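Local coordinates for protein N-acetylcysteine deacetylase (Bacillus subtilis, PDB 1YSJ) that probably catalyses the metal-dependent deacetylation of N-acetylcysteine to cysteine and acetate, a step that lets the bacterium draw sulfur from S-(2-succino)cysteine, at residues 181-192 / 362-373; 62-70 / 77-85. The protein carries 1 engineered substitution. All coordinates share one frame; numbering follows the deposited sequence.

Interaction 1. Residues 181-192 / 362-373; sequences MHNKPDLPVGTI and FVWMGTNGTEEW. With NI (nickel (II) ion), chain C.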
loop_
_atom_site.group_PDB
_atom_site.type_symbol
_atom_site.label_atom_id
_atom_site.label_comp_id
_atom_site.label_asym_id
_atom_site.label_seq_id
_atom_site.Cartn_x
_atom_site.Cartn_y
_atom_site.Cartn_z
HETATM N N MSE A 181 -3.190 38.911 2.382
HETATM C CA MSE A 181 -1.874 38.735 2.946
HETATM C C MSE A 181 -1.733 37.334 3.501
HETATM O O MSE A 181 -2.725 36.655 3.782
HETATM C CB MSE A 181 -1.626 39.755 4.062
HETATM C CG MSE A 181 -1.815 39.204 5.470
HETATM SE SE MSE A 181 -1.798 40.560 6.846
HETATM C CE MSE A 181 -3.665 40.895 6.915
ATOM N N HIS A 182 -0.485 36.907 3.646
ATOM C CA HIS A 182 -0.181 35.852 4.582
ATOM C C HIS A 182 1.022 36.261 5.414
ATOM O O HIS A 182 2.006 36.783 4.883
ATOM C CB HIS A 182 0.066 34.518 3.890
ATOM C CG HIS A 182 -0.255 33.342 4.756
ATOM N ND1 HIS A 182 0.522 32.980 5.836
ATOM C CD2 HIS A 182 -1.288 32.468 4.723
ATOM C CE1 HIS A 182 -0.013 31.926 6.426
ATOM N NE2 HIS A 182 -1.112 31.595 5.770
ATOM N N ASN A 183 0.925 36.036 6.721
ATOM C CA ASN A 183 2.047 36.262 7.620
ATOM C C ASN A 183 3.244 35.441 7.157
ATOM O O ASN A 183 3.086 34.322 6.665
ATOM C CB ASN A 183 1.665 35.922 9.067
ATOM C CG ASN A 183 1.501 34.429 9.296
ATOM O OD1 ASN A 183 2.471 33.717 9.554
ATOM N ND2 ASN A 183 0.273 33.951 9.197
ATOM N N LYS A 184 4.431 36.013 7.294
ATOM C CA LYS A 184 5.656 35.348 6.892
ATOM C C LYS A 184 6.644 35.427 8.053
ATOM O O LYS A 184 7.280 36.464 8.255
ATOM C CB LYS A 184 6.222 35.989 5.623
ATOM C CG LYS A 184 7.127 35.081 4.784
ATOM C CD LYS A 184 6.314 34.019 4.043
ATOM C CE LYS A 184 7.129 33.324 2.962
ATOM N NZ LYS A 184 8.102 32.362 3.519
ATOM N N PRO A 185 6.756 34.335 8.833
ATOM C CA PRO A 185 7.569 34.303 10.059
ATOM C C PRO A 185 9.047 34.640 9.865
ATOM O O PRO A 185 9.684 35.140 10.794
ATOM C CB PRO A 185 7.407 32.859 10.564
ATOM C CG PRO A 185 6.858 32.086 9.403
ATOM C CD PRO A 185 6.068 33.051 8.596
ATOM N N ASP A 186 9.578 34.378 8.671
ATOM C CA ASP A 186 11.000 34.594 8.380
ATOM C C ASP A 186 11.337 36.041 8.007
ATOM O O ASP A 186 12.510 36.399 7.890
ATOM C CB ASP A 186 11.488 33.634 7.287
ATOM C CG ASP A 186 10.593 33.639 6.061
ATOM O OD1 ASP A 186 11.048 34.104 4.995
ATOM O OD2 ASP A 186 9.431 33.181 6.165
ATOM N N LEU A 187 10.308 36.864 7.818
ATOM C CA LEU A 187 10.493 38.285 7.514
ATOM C C LEU A 187 10.311 39.142 8.769
ATOM O O LEU A 187 9.558 38.768 9.666
ATOM C CB LEU A 187 9.529 38.732 6.405
ATOM C CG LEU A 187 9.763 38.212 4.985
ATOM C CD1 LEU A 187 8.666 38.706 4.063
ATOM C CD2 LEU A 187 11.140 38.614 4.448
ATOM N N PRO A 188 11.000 40.295 8.839
ATOM C CA PRO A 188 10.874 41.114 10.043
ATOM C C PRO A 188 9.622 41.992 10.047
ATOM O O PRO A 188 9.027 42.229 8.996
ATOM C CB PRO A 188 12.141 41.978 10.012
ATOM C CG PRO A 188 12.491 42.095 8.569
ATOM C CD PRO A 188 11.917 40.897 7.851
ATOM N N VAL A 189 9.238 42.459 11.232
ATOM C CA VAL A 189 8.117 43.386 11.401
ATOM C C VAL A 189 8.405 44.703 10.677
ATOM O O VAL A 189 9.496 45.268 10.806
ATOM C CB VAL A 189 7.832 43.652 12.908
ATOM C CG1 VAL A 189 6.749 44.718 13.094
ATOM C CG2 VAL A 189 7.434 42.364 13.609
ATOM N N GLY A 190 7.422 45.175 9.912
ATOM C CA GLY A 190 7.562 46.397 9.126
ATOM C C GLY A 190 7.907 46.121 7.673
ATOM O O GLY A 190 8.023 47.049 6.871
ATOM N N THR A 191 8.069 44.842 7.342
ATOM C CA THR A 191 8.434 44.417 5.995
ATOM C C THR A 191 7.293 43.664 5.301
ATOM O O THR A 191 6.700 42.748 5.870
ATOM C CB THR A 191 9.723 43.564 6.009
ATOM O OG1 THR A 191 10.790 44.328 6.585
ATOM C CG2 THR A 191 10.122 43.150 4.597
ATOM N N ILE A 192 7.005 44.077 4.068
ATOM C CA ILE A 192 5.970 43.482 3.225
ATOM C C ILE A 192 6.638 42.834 2.000
ATOM O O ILE A 192 7.443 43.469 1.312
ATOM C CB ILE A 192 4.910 44.552 2.795
ATOM C CG1 ILE A 192 4.119 45.067 4.008
ATOM C CG2 ILE A 192 3.924 43.996 1.772
ATOM C CD1 ILE A 192 4.647 46.346 4.630
ATOM N N PHE A 362 -1.447 39.483 -3.652
ATOM C CA PHE A 362 -1.267 38.806 -2.378
ATOM C C PHE A 362 0.153 39.055 -1.880
ATOM O O PHE A 362 1.120 38.807 -2.603
ATOM C CB PHE A 362 -1.513 37.308 -2.577
ATOM C CG PHE A 362 -1.708 36.533 -1.301
ATOM C CD1 PHE A 362 -2.930 36.558 -0.634
ATOM C CD2 PHE A 362 -0.682 35.742 -0.792
ATOM C CE1 PHE A 362 -3.121 35.821 0.538
ATOM C CE2 PHE A 362 -0.858 35.001 0.378
ATOM C CZ PHE A 362 -2.078 35.038 1.041
ATOM N N VAL A 363 0.282 39.542 -0.651
ATOM C CA VAL A 363 1.601 39.894 -0.110
ATOM C C VAL A 363 2.003 39.087 1.130
ATOM O O VAL A 363 1.145 38.572 1.855
ATOM C CB VAL A 363 1.713 41.410 0.213
ATOM C CG1 VAL A 363 1.573 42.241 -1.047
ATOM C CG2 VAL A 363 0.686 41.835 1.268
ATOM N N TRP A 364 3.314 38.987 1.360
ATOM C CA TRP A 364 3.837 38.468 2.620
ATOM C C TRP A 364 3.838 39.581 3.661
ATOM O O TRP A 364 4.303 40.689 3.388
ATOM C CB TRP A 364 5.269 37.939 2.477
ATOM C CG TRP A 364 5.496 36.766 1.541
ATOM C CD1 TRP A 364 6.579 36.580 0.723
ATOM C CD2 TRP A 364 4.651 35.614 1.346
ATOM N NE1 TRP A 364 6.460 35.398 0.031
ATOM C CE2 TRP A 364 5.288 34.787 0.389
ATOM C CE3 TRP A 364 3.424 35.204 1.881
ATOM C CZ2 TRP A 364 4.740 33.572 -0.040
ATOM C CZ3 TRP A 364 2.875 33.998 1.448
ATOM C CH2 TRP A 364 3.535 33.198 0.496
HETATM N N MSE A 365 3.322 39.285 4.850
HETATM C CA MSE A 365 3.412 40.209 5.973
HETATM C C MSE A 365 4.464 39.700 6.961
HETATM O O MSE A 365 4.269 38.665 7.603
HETATM C CB MSE A 365 2.046 40.352 6.653
HETATM C CG MSE A 365 1.954 41.457 7.718
HETATM SE SE MSE A 365 2.385 43.267 7.079
HETATM C CE MSE A 365 1.106 43.419 5.559
ATOM N N GLY A 366 5.578 40.419 7.070
ATOM C CA GLY A 366 6.631 40.068 8.022
ATOM C C GLY A 366 6.102 40.042 9.443
ATOM O O GLY A 366 5.433 40.982 9.874
ATOM N N THR A 367 6.379 38.961 10.168
ATOM C CA THR A 367 5.887 38.822 11.544
ATOM C C THR A 367 6.949 38.370 12.541
ATOM O O THR A 367 6.635 38.130 13.702
ATOM C CB THR A 367 4.666 37.867 11.648
ATOM O OG1 THR A 367 4.961 36.630 10.987
ATOM C CG2 THR A 367 3.415 38.501 11.035
ATOM N N ASN A 368 8.197 38.256 12.088
ATOM C CA ASN A 368 9.313 37.888 12.959
ATOM C C ASN A 368 8.961 36.704 13.873
ATOM O O ASN A 368 8.967 36.825 15.102
ATOM C CB ASN A 368 9.782 39.117 13.760
ATOM C CG ASN A 368 10.930 38.809 14.718
ATOM O OD1 ASN A 368 10.898 39.218 15.881
ATOM N ND2 ASN A 368 11.945 38.091 14.235
ATOM N N GLY A 369 8.637 35.572 13.251
ATOM C CA GLY A 369 8.265 34.352 13.969
ATOM C C GLY A 369 9.449 33.472 14.319
ATOM O O GLY A 369 10.600 33.831 14.061
ATOM N N THR A 370 9.160 32.313 14.910
ATOM C CA THR A 370 10.196 31.375 15.364
ATOM C C THR A 370 10.089 30.030 14.654
ATOM O O THR A 370 11.095 29.350 14.437
ATOM C CB THR A 370 10.104 31.115 16.883
ATOM O OG1 THR A 370 8.764 30.717 17.218
ATOM C CG2 THR A 370 10.490 32.361 17.673
ATOM N N GLU A 371 8.860 29.645 14.322
ATOM C CA GLU A 371 8.592 28.392 13.625
ATOM C C GLU A 371 7.830 28.658 12.328
ATOM O O GLU A 371 7.245 29.731 12.141
ATOM C CB GLU A 371 7.794 27.433 14.516
ATOM C CG GLU A 371 8.384 27.180 15.911
ATOM C CD GLU A 371 9.632 26.299 15.909
ATOM O OE1 GLU A 371 10.358 26.306 16.929
ATOM O OE2 GLU A 371 9.891 25.599 14.905
ATOM N N GLU A 372 7.839 27.676 11.434
ATOM C CA GLU A 372 7.101 27.784 10.183
ATOM C C GLU A 372 5.611 27.478 10.386
ATOM O O GLU A 372 5.206 26.969 11.442
ATOM C CB GLU A 372 7.725 26.893 9.102
ATOM C CG GLU A 372 7.837 25.417 9.451
ATOM C CD GLU A 372 8.648 24.632 8.426
ATOM O OE1 GLU A 372 9.706 25.134 7.982
ATOM O OE2 GLU A 372 8.230 23.507 8.072
ATOM N N TRP A 373 4.801 27.802 9.379
ATOM C CA TRP A 373 3.364 27.549 9.443
ATOM C C TRP A 373 3.067 26.105 9.862
ATOM O O TRP A 373 3.769 25.173 9.449
ATOM C CB TRP A 373 2.694 27.848 8.097
ATOM C CG TRP A 373 2.944 29.234 7.549
ATOM C CD1 TRP A 373 3.022 30.405 8.256
ATOM C CD2 TRP A 373 3.119 29.589 6.171
ATOM N NE1 TRP A 373 3.249 31.463 7.403
ATOM C CE2 TRP A 373 3.309 30.992 6.119
ATOM C CE3 TRP A 373 3.130 28.860 4.975
ATOM C CZ2 TRP A 373 3.511 31.678 4.917
ATOM C CZ3 TRP A 373 3.332 29.545 3.779
ATOM C CH2 TRP A 373 3.520 30.941 3.761
HETATM NI NI NI C . -2.677 30.180 6.380
HETATM O O HOH W 1 4.298 34.427 11.979
HETATM O O HOH W 2 12.260 35.991 12.032
HETATM O O HOH W 3 5.332 43.388 8.562
HETATM O O HOH W 4 -2.653 28.726 5.183
HETATM O O HOH W 5 -3.960 31.049 4.715
#
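His182 sends CG anti to its backbone nitrogen (chi1 -153°), while Trp373 turns its indole anti to the carbonyl carbon (chi1 -55°), and the two rings meet obliquely, their planes 56° apart. His182 CE1 lies over one face of the indole, near the rim. His182 is held at two ring corners: ND1 donates to Asn183 O at 3.0 Å, in the plane of both ring and carbonyl, and NE2 binds nickel at 2.2 Å. Trp373 NE1 approaches the same Asn183 O from above the carbonyl plane, 3.0 Å away, so this one oxygen accepts an N-H from each ring; a weak bond runs from NE1 to Asn183 OD1, while Asn183 ND2 donates to Cys122 O. Lys184 lays CE over the face of Trp364, 3.6 Å from the centroid of its five-membered ring, and carries NZ on to a salt bridge with Asp186 OD2. The backbones, strands 181-184 and 362-366, pair in parallel, with Met365 N donating to His182 O at 2.8 Å. Cys122 and His124 complete the protein ligands of this nickel. With ND1 donating, NE2 is left to coordinate the metal, and the shared carbonyl probably strengthens it as a ligand, an example consistent with second-shell tuning.

Interaction 2. Residues 62-70 / 77-85; sequences LEEEQIEIL and TGVIAEIKG. Engineered in segment 77-85: Gly78 (natural residue Ala).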
loop_
_atom_site.group_PDB
_atom_site.type_symbol
_atom_site.label_atom_id
_atom_site.label_comp_id
_atom_site.label_asym_id
_atom_site.label_seq_id
_atom_site.Cartn_x
_atom_site.Cartn_y
_atom_site.Cartn_z
ATOM N N LEU A 62 -17.209 44.650 14.198
ATOM C CA LEU A 62 -17.447 45.588 13.097
ATOM C C LEU A 62 -18.680 46.463 13.352
ATOM O O LEU A 62 -18.682 47.653 13.033
ATOM C CB LEU A 62 -17.565 44.842 11.760
ATOM C CG LEU A 62 -16.339 44.023 11.323
ATOM C CD1 LEU A 62 -16.718 42.931 10.325
ATOM C CD2 LEU A 62 -15.221 44.899 10.763
ATOM N N GLU A 63 -19.720 45.871 13.935
ATOM C CA GLU A 63 -20.937 46.608 14.281
ATOM C C GLU A 63 -20.722 47.576 15.446
ATOM O O GLU A 63 -21.479 48.531 15.606
ATOM C CB GLU A 63 -22.103 45.650 14.560
ATOM C CG GLU A 63 -22.702 45.055 13.285
ATOM C CD GLU A 63 -23.702 43.927 13.527
ATOM O OE1 GLU A 63 -23.657 43.275 14.595
ATOM O OE2 GLU A 63 -24.532 43.684 12.626
ATOM N N GLU A 64 -19.683 47.333 16.242
ATOM C CA GLU A 64 -19.273 48.260 17.298
ATOM C C GLU A 64 -18.892 49.614 16.713
ATOM O O GLU A 64 -19.190 50.655 17.298
ATOM C CB GLU A 64 -18.088 47.697 18.093
ATOM C CG GLU A 64 -18.473 46.870 19.322
ATOM C CD GLU A 64 -17.312 46.050 19.875
ATOM O OE1 GLU A 64 -16.141 46.329 19.524
ATOM O OE2 GLU A 64 -17.576 45.116 20.663
ATOM N N GLU A 65 -18.233 49.584 15.557
ATOM C CA GLU A 65 -17.778 50.798 14.896
ATOM C C GLU A 65 -18.661 51.186 13.714
ATOM O O GLU A 65 -18.255 51.969 12.855
ATOM C CB GLU A 65 -16.307 50.668 14.484
ATOM C CG GLU A 65 -15.332 50.560 15.669
ATOM C CD GLU A 65 -15.562 51.629 16.741
ATOM O OE1 GLU A 65 -15.551 52.836 16.408
ATOM O OE2 GLU A 65 -15.753 51.260 17.921
ATOM N N GLN A 66 -19.879 50.639 13.697
ATOM C CA GLN A 66 -20.909 50.953 12.691
ATOM C C GLN A 66 -20.468 50.693 11.247
ATOM O O GLN A 66 -20.794 51.453 10.330
ATOM C CB GLN A 66 -21.442 52.383 12.865
ATOM C CG GLN A 66 -22.490 52.538 13.969
ATOM C CD GLN A 66 -21.922 52.369 15.369
ATOM O OE1 GLN A 66 -22.489 51.652 16.196
ATOM N NE2 GLN A 66 -20.799 53.028 15.642
ATOM N N ILE A 67 -19.721 49.612 11.063
ATOM C CA ILE A 67 -19.337 49.164 9.738
ATOM C C ILE A 67 -20.430 48.226 9.241
ATOM O O ILE A 67 -20.760 47.249 9.917
ATOM C CB ILE A 67 -17.953 48.468 9.756
ATOM C CG1 ILE A 67 -16.874 49.455 10.234
ATOM C CG2 ILE A 67 -17.622 47.881 8.373
ATOM C CD1 ILE A 67 -15.570 48.809 10.689
ATOM N N GLU A 68 -21.000 48.544 8.077
ATOM C CA GLU A 68 -22.079 47.747 7.494
ATOM C C GLU A 68 -21.642 46.310 7.227
ATOM O O GLU A 68 -20.587 46.062 6.643
ATOM C CB GLU A 68 -22.626 48.389 6.209
ATOM C CG GLU A 68 -23.446 47.426 5.332
ATOM C CD GLU A 68 -24.436 48.111 4.396
ATOM O OE1 GLU A 68 -24.183 49.256 3.956
ATOM O OE2 GLU A 68 -25.473 47.485 4.088
ATOM N N ILE A 69 -22.466 45.372 7.672
ATOM C CA ILE A 69 -22.253 43.965 7.381
ATOM C C ILE A 69 -23.263 43.502 6.335
ATOM O O ILE A 69 -24.471 43.706 6.484
ATOM C CB ILE A 69 -22.268 43.111 8.674
ATOM C CG1 ILE A 69 -20.883 43.171 9.324
ATOM C CG2 ILE A 69 -22.647 41.654 8.382
ATOM C CD1 ILE A 69 -20.906 43.262 10.803
ATOM N N LEU A 70 -22.742 42.912 5.263
ATOM C CA LEU A 70 -23.568 42.398 4.176
ATOM C C LEU A 70 -24.269 41.104 4.567
ATOM O O LEU A 70 -23.702 40.251 5.255
ATOM C CB LEU A 70 -22.730 42.206 2.903
ATOM C CG LEU A 70 -22.657 43.370 1.902
ATOM C CD1 LEU A 70 -22.862 44.754 2.533
ATOM C CD2 LEU A 70 -21.356 43.330 1.108
ATOM N N THR A 77 -20.758 30.400 8.123
ATOM C CA THR A 77 -19.626 31.024 8.800
ATOM C C THR A 77 -18.893 31.934 7.823
ATOM O O THR A 77 -18.899 31.705 6.611
ATOM C CB THR A 77 -18.649 29.984 9.398
ATOM O OG1 THR A 77 -18.119 29.168 8.350
ATOM C CG2 THR A 77 -19.350 29.089 10.421
ATOM N N GLY A 78 -18.258 32.967 8.352
ATOM C CA GLY A 78 -17.611 33.963 7.511
ATOM C C GLY A 78 -18.427 35.234 7.523
ATOM O O GLY A 78 -19.645 35.199 7.713
ATOM N N VAL A 79 -17.751 36.362 7.332
ATOM C CA VAL A 79 -18.384 37.670 7.441
ATOM C C VAL A 79 -17.998 38.508 6.237
ATOM O O VAL A 79 -16.825 38.566 5.859
ATOM C CB VAL A 79 -17.972 38.402 8.759
ATOM C CG1 VAL A 79 -18.679 39.743 8.893
ATOM C CG2 VAL A 79 -18.265 37.540 9.976
ATOM N N ILE A 80 -19.000 39.140 5.631
ATOM C CA ILE A 80 -18.781 40.078 4.541
ATOM C C ILE A 80 -19.218 41.457 5.009
ATOM O O ILE A 80 -20.364 41.655 5.408
ATOM C CB ILE A 80 -19.549 39.680 3.246
ATOM C CG1 ILE A 80 -19.425 38.170 2.952
ATOM C CG2 ILE A 80 -19.101 40.546 2.054
ATOM C CD1 ILE A 80 -17.993 37.647 2.693
ATOM N N ALA A 81 -18.287 42.402 4.970
ATOM C CA ALA A 81 -18.551 43.772 5.377
ATOM C C ALA A 81 -18.218 44.718 4.227
ATOM O O ALA A 81 -17.565 44.324 3.258
ATOM C CB ALA A 81 -17.746 44.117 6.632
ATOM N N GLU A 82 -18.666 45.965 4.337
ATOM C CA GLU A 82 -18.510 46.930 3.254
ATOM C C GLU A 82 -18.378 48.350 3.795
ATOM O O GLU A 82 -19.138 48.759 4.673
ATOM C CB GLU A 82 -19.700 46.823 2.289
ATOM C CG GLU A 82 -19.621 47.700 1.048
ATOM C CD GLU A 82 -20.622 47.295 -0.031
ATOM O OE1 GLU A 82 -20.413 46.244 -0.678
ATOM O OE2 GLU A 82 -21.609 48.039 -0.245
ATOM N N ILE A 83 -17.400 49.087 3.267
ATOM C CA ILE A 83 -17.243 50.514 3.558
ATOM C C ILE A 83 -17.263 51.308 2.258
ATOM O O ILE A 83 -16.400 51.133 1.391
ATOM C CB ILE A 83 -15.955 50.816 4.377
ATOM C CG1 ILE A 83 -16.080 50.231 5.789
ATOM C CG2 ILE A 83 -15.693 52.318 4.454
ATOM C CD1 ILE A 83 -14.779 50.077 6.522
ATOM N N LYS A 84 -18.266 52.172 2.131
ATOM C CA LYS A 84 -18.438 52.996 0.942
ATOM C C LYS A 84 -17.777 54.351 1.132
ATOM O O LYS A 84 -17.886 54.963 2.194
ATOM C CB LYS A 84 -19.925 53.185 0.620
ATOM C CG LYS A 84 -20.734 51.895 0.627
ATOM C CD LYS A 84 -22.224 52.164 0.458
ATOM C CE LYS A 84 -22.690 51.882 -0.958
ATOM N NZ LYS A 84 -22.721 50.417 -1.211
ATOM N N GLY A 85 -17.085 54.810 0.095
ATOM C CA GLY A 85 -16.577 56.175 0.052
ATOM C C GLY A 85 -17.712 57.141 -0.227
ATOM O O GLY A 85 -18.875 56.736 -0.318
HETATM O O HOH W 6 -20.026 50.648 6.441
HETATM O O HOH W 7 -21.836 49.901 3.046
HETATM O O HOH W 8 -21.889 38.608 6.264
#
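Leu70 and Glu82 are central to this contact, with Ile80 beside them. Leu70 lays its branched end obliquely across both partners: CD2 comes within 3.7 Å of Ile80 CG2, and CD1 rests 3.8 Å from Glu82 CB. Glu82 starts anti to its backbone nitrogen (chi1 -176°) and stays extended beyond CG, carrying its aliphatic part past the leucine and its carboxylate on to two cations. Glu82 OE2 takes Lys84 NZ at 2.8 Å, nearly along the C-O axis, and Glu82 OE1 forms a salt bridge with Arg150. The backbones join as an antiparallel hairpin, Leu70 N donating to Ile80 O at 2.7 Å and Glu82 N to Glu68 O at 3.0 Å. Water extends the pairing at both ends, one molecule linking Glu68 N to Glu82 O and another Leu70 O to Ile80 N. On the other face, Leu62 CD1 meets Val79 CG1 tip to tip at 4.0 Å, and Ile67 CG2 packs on Ile83 CG1. Helix 52-64 ends in a Schellman motif with Gln66 at C-prime, just before edge strand 68-69. Strand 79-84 pairs on its other side with strand 148-154, while helix 124-139 packs against Leu62, Ile67 and Ile83.

Interactions 1 and 2 belong to one mixed sheet but serve different parts of it. Their centres lie 27 Å apart and their nearest atoms about 13 Å, so they do not touch. Interaction 2 forms one outer edge of the sheet within this chain, whereas interaction 1 lies beyond strands 148-154 and 91-97, where His182, on strand 175-184, reaches one of the two nickels. Only interaction 1 supplies a metal ligand, and the second nickel is about 5 Å from the side chain of His182; interaction 2 lies away from the annotated sites. Helix 124-139, which starts at the nickel ligand His124, packs on both contacts, meeting interaction 2 through Ala135.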